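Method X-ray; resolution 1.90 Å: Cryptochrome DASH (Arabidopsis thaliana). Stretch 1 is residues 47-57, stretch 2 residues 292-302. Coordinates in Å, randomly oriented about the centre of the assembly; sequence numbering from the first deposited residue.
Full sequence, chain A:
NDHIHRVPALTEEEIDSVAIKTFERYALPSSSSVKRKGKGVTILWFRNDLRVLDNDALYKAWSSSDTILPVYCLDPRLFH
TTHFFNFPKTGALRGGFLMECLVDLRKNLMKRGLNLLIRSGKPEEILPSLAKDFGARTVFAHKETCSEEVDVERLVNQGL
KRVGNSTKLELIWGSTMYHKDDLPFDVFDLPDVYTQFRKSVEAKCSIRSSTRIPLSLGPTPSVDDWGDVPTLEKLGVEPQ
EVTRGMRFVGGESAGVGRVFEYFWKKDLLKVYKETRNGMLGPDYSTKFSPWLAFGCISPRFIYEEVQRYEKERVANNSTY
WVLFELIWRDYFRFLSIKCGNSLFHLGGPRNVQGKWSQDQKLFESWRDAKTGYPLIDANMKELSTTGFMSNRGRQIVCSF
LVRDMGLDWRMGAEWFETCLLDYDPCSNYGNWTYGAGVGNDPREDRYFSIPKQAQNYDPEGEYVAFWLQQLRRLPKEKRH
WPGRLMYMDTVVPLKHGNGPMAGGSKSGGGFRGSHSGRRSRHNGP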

# COMPACT_ATOMS: atom_id res chain seq x y z
N ARG A 47 1.44 7.75 10.57
CA ARG A 47 0.59 6.58 10.41
C ARG A 47 1.07 5.85 9.17
O ARG A 47 2.03 5.09 9.25
CB ARG A 47 -0.88 6.99 10.31
CG ARG A 47 -1.50 7.21 11.71
CD ARG A 47 -3.02 7.10 11.70
NE ARG A 47 -3.63 8.26 11.06
CZ ARG A 47 -4.93 8.49 11.01
NH1 ARG A 47 -5.79 7.65 11.56
NH2 ARG A 47 -5.37 9.61 10.44
N ASN A 48 0.43 6.07 8.02
CA ASN A 48 0.90 5.41 6.80
C ASN A 48 1.50 6.44 5.85
O ASN A 48 1.14 6.52 4.68
CB ASN A 48 -0.22 4.60 6.15
CG ASN A 48 -0.35 3.21 6.77
OD1 ASN A 48 0.51 2.34 6.57
ND2 ASN A 48 -1.41 3.00 7.54
N ASP A 49 2.43 7.21 6.40
CA ASP A 49 3.13 8.27 5.67
C ASP A 49 4.56 8.24 6.20
O ASP A 49 5.13 9.28 6.55
CB ASP A 49 2.45 9.62 5.95
CG ASP A 49 2.32 9.92 7.45
OD1 ASP A 49 2.53 9.02 8.29
OD2 ASP A 49 1.98 11.08 7.80
N LEU A 50 5.14 7.04 6.25
CA LEU A 50 6.48 6.85 6.80
C LEU A 50 7.62 7.31 5.89
O LEU A 50 8.41 6.51 5.39
CB LEU A 50 6.67 5.37 7.18
CG LEU A 50 5.50 4.80 8.00
CD1 LEU A 50 5.78 3.34 8.37
CD2 LEU A 50 5.29 5.66 9.25
N ARG A 51 7.70 8.62 5.69
CA ARG A 51 8.74 9.20 4.84
C ARG A 51 8.97 10.64 5.25
O ARG A 51 8.17 11.24 5.97
CB ARG A 51 8.29 9.20 3.37
CG ARG A 51 7.08 10.12 3.12
CD ARG A 51 6.69 10.23 1.65
NE ARG A 51 5.64 11.25 1.47
CZ ARG A 51 4.35 11.05 1.73
NH1 ARG A 51 3.92 9.87 2.17
NH2 ARG A 51 3.49 12.05 1.59
N VAL A 52 10.08 11.19 4.75
CA VAL A 52 10.45 12.57 4.99
C VAL A 52 10.14 13.35 3.71
O VAL A 52 9.56 14.43 3.76
CB VAL A 52 11.96 12.70 5.31
CG1 VAL A 52 12.37 14.16 5.35
CG2 VAL A 52 12.25 12.04 6.64
N LEU A 53 10.49 12.78 2.56
CA LEU A 53 10.23 13.45 1.28
C LEU A 53 8.76 13.73 1.00
O LEU A 53 7.89 12.93 1.34
CB LEU A 53 10.76 12.61 0.11
CG LEU A 53 12.22 12.67 -0.33
CD1 LEU A 53 12.38 11.85 -1.60
CD2 LEU A 53 12.63 14.12 -0.61
N ASP A 54 8.51 14.88 0.38
CA ASP A 54 7.16 15.26 -0.02
C ASP A 54 6.11 14.94 1.04
O ASP A 54 5.07 14.34 0.74
CB ASP A 54 6.83 14.55 -1.34
CG ASP A 54 5.48 14.95 -1.90
OD1 ASP A 54 5.11 16.14 -1.79
OD2 ASP A 54 4.79 14.08 -2.47
N ASN A 55 6.39 15.33 2.27
CA ASN A 55 5.49 15.09 3.39
C ASN A 55 4.94 16.43 3.87
O ASN A 55 5.63 17.17 4.59
CB ASN A 55 6.25 14.42 4.54
CG ASN A 55 5.33 13.98 5.67
OD1 ASN A 55 4.34 14.65 5.96
ND2 ASN A 55 5.66 12.88 6.31
N ASP A 56 3.70 16.75 3.48
CA ASP A 56 3.05 18.00 3.87
C ASP A 56 2.79 18.13 5.36
O ASP A 56 2.81 19.25 5.90
CB ASP A 56 1.72 18.19 3.13
CG ASP A 56 1.91 18.60 1.70
OD1 ASP A 56 2.88 19.33 1.41
OD2 ASP A 56 1.09 18.20 0.85
N ALA A 57 2.51 17.02 6.03
CA ALA A 57 2.26 17.09 7.47
C ALA A 57 3.55 17.53 8.17
O ALA A 57 3.53 18.40 9.05
CB ALA A 57 1.79 15.73 8.00
N LEU A 292 4.11 2.59 -1.46
CA LEU A 292 3.03 3.56 -1.57
C LEU A 292 2.03 3.34 -0.44
O LEU A 292 1.54 4.30 0.17
CB LEU A 292 2.33 3.45 -2.93
CG LEU A 292 3.09 4.10 -4.09
CD1 LEU A 292 2.52 3.65 -5.42
CD2 LEU A 292 3.00 5.63 -3.93
N ALA A 293 1.73 2.08 -0.14
CA ALA A 293 0.76 1.75 0.91
C ALA A 293 1.20 2.29 2.27
O ALA A 293 0.38 2.81 3.04
CB ALA A 293 0.55 0.24 0.98
N PHE A 294 2.48 2.17 2.57
CA PHE A 294 2.99 2.67 3.84
C PHE A 294 3.37 4.15 3.79
O PHE A 294 3.77 4.73 4.80
CB PHE A 294 4.19 1.84 4.27
CG PHE A 294 3.81 0.59 5.01
CD1 PHE A 294 3.55 0.64 6.38
CD2 PHE A 294 3.67 -0.62 4.34
CE1 PHE A 294 3.16 -0.50 7.07
CE2 PHE A 294 3.27 -1.77 5.01
CZ PHE A 294 3.02 -1.71 6.39
N GLY A 295 3.25 4.75 2.61
CA GLY A 295 3.61 6.15 2.46
C GLY A 295 5.11 6.39 2.50
O GLY A 295 5.55 7.49 2.84
N CYS A 296 5.90 5.35 2.18
CA CYS A 296 7.37 5.46 2.13
C CYS A 296 7.77 6.32 0.94
O CYS A 296 8.84 6.93 0.93
CB CYS A 296 8.02 4.09 2.01
SG CYS A 296 7.84 3.08 3.49
N ILE A 297 6.92 6.32 -0.09
CA ILE A 297 7.12 7.17 -1.27
C ILE A 297 5.75 7.72 -1.62
O ILE A 297 4.72 7.18 -1.19
CB ILE A 297 7.69 6.40 -2.51
CG1 ILE A 297 6.75 5.24 -2.88
CG2 ILE A 297 9.12 5.94 -2.23
CD1 ILE A 297 7.18 4.49 -4.14
N SER A 298 5.72 8.81 -2.37
CA SER A 298 4.46 9.43 -2.72
C SER A 298 4.31 9.59 -4.23
O SER A 298 5.30 9.68 -4.95
CB SER A 298 4.35 10.79 -2.05
OG SER A 298 5.26 11.69 -2.65
N PRO A 299 3.07 9.63 -4.72
CA PRO A 299 2.80 9.78 -6.14
C PRO A 299 3.27 11.10 -6.74
O PRO A 299 3.58 11.15 -7.93
CB PRO A 299 1.28 9.57 -6.24
CG PRO A 299 0.78 9.95 -4.90
CD PRO A 299 1.82 9.40 -3.96
N ARG A 300 3.32 12.17 -5.95
CA ARG A 300 3.79 13.43 -6.50
C ARG A 300 5.26 13.29 -6.83
O ARG A 300 5.73 13.81 -7.84
CB ARG A 300 3.54 14.60 -5.54
CG ARG A 300 2.07 14.92 -5.41
CD ARG A 300 1.81 16.19 -4.63
NE ARG A 300 2.40 16.16 -3.30
CZ ARG A 300 1.90 16.79 -2.25
NH1 ARG A 300 0.79 17.50 -2.38
NH2 ARG A 300 2.50 16.71 -1.07
N PHE A 301 5.99 12.58 -5.98
CA PHE A 301 7.41 12.32 -6.21
C PHE A 301 7.56 11.45 -7.47
O PHE A 301 8.35 11.77 -8.37
CB PHE A 301 8.01 11.59 -5.00
CG PHE A 301 9.30 10.89 -5.29
CD1 PHE A 301 10.45 11.61 -5.63
CD2 PHE A 301 9.38 9.50 -5.24
CE1 PHE A 301 11.64 10.96 -5.91
CE2 PHE A 301 10.58 8.84 -5.52
CZ PHE A 301 11.71 9.57 -5.85
N ILE A 302 6.79 10.37 -7.54
CA ILE A 302 6.86 9.48 -8.70
C ILE A 302 6.58 10.24 -9.99
O ILE A 302 7.26 10.05 -11.00
CB ILE A 302 5.86 8.30 -8.56
CG1 ILE A 302 6.27 7.40 -7.39
CG2 ILE A 302 5.85 7.46 -9.87
CD1 ILE A 302 5.20 6.41 -6.95
O HOH W 1 1.89 12.61 -3.38
O HOH W 2 0.26 20.23 -1.26

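How do the two backbones meet? Stretch 1 is mostly loop and passes closest where stretch 2 leaves a helix, with the CA atoms of Asp-49 and Gly-295 3.9 Å apart. Leu-50 N donates a nearly straight hydrogen bond to Phe-294 O (3.1 Å), and Gly-295 CA makes a CA-H...O contact with Asn-48 O (3.3 Å).

Why glycine at this crossing? Gly-295 is the first residue to leave helical phi/psi, in a Schellman motif with positive phi, which favours glycine, and an ideal CB would lie 2.2 Å from Asn-48 O, a clash.

What does Arg-51 do in the buried middle? Its extended side chain sends NH1 to Gly-295 O (3.0 Å), while NH2 binds Asp-54 O (2.9 Å) within its own stretch. One guanidinium thus ties the turn of stretch 1 to the backbone just past the helix, and Ser-298 CB covers one of its faces.

What holds the charged groups farther along? Arg-300 engages two acids, its NH2 forming salt bridges with Asp-54 OD1 and Asp-56 OD2, both at 2.8 Å and near the guanidinium plane. Asp-54 OD2 also accepts a very short hydrogen bond from Ser-298 OG (2.4 Å). Away from this polar cluster, Leu-53 CD1 meets Phe-301 CE1 at 4.5 Å, an apolar contact.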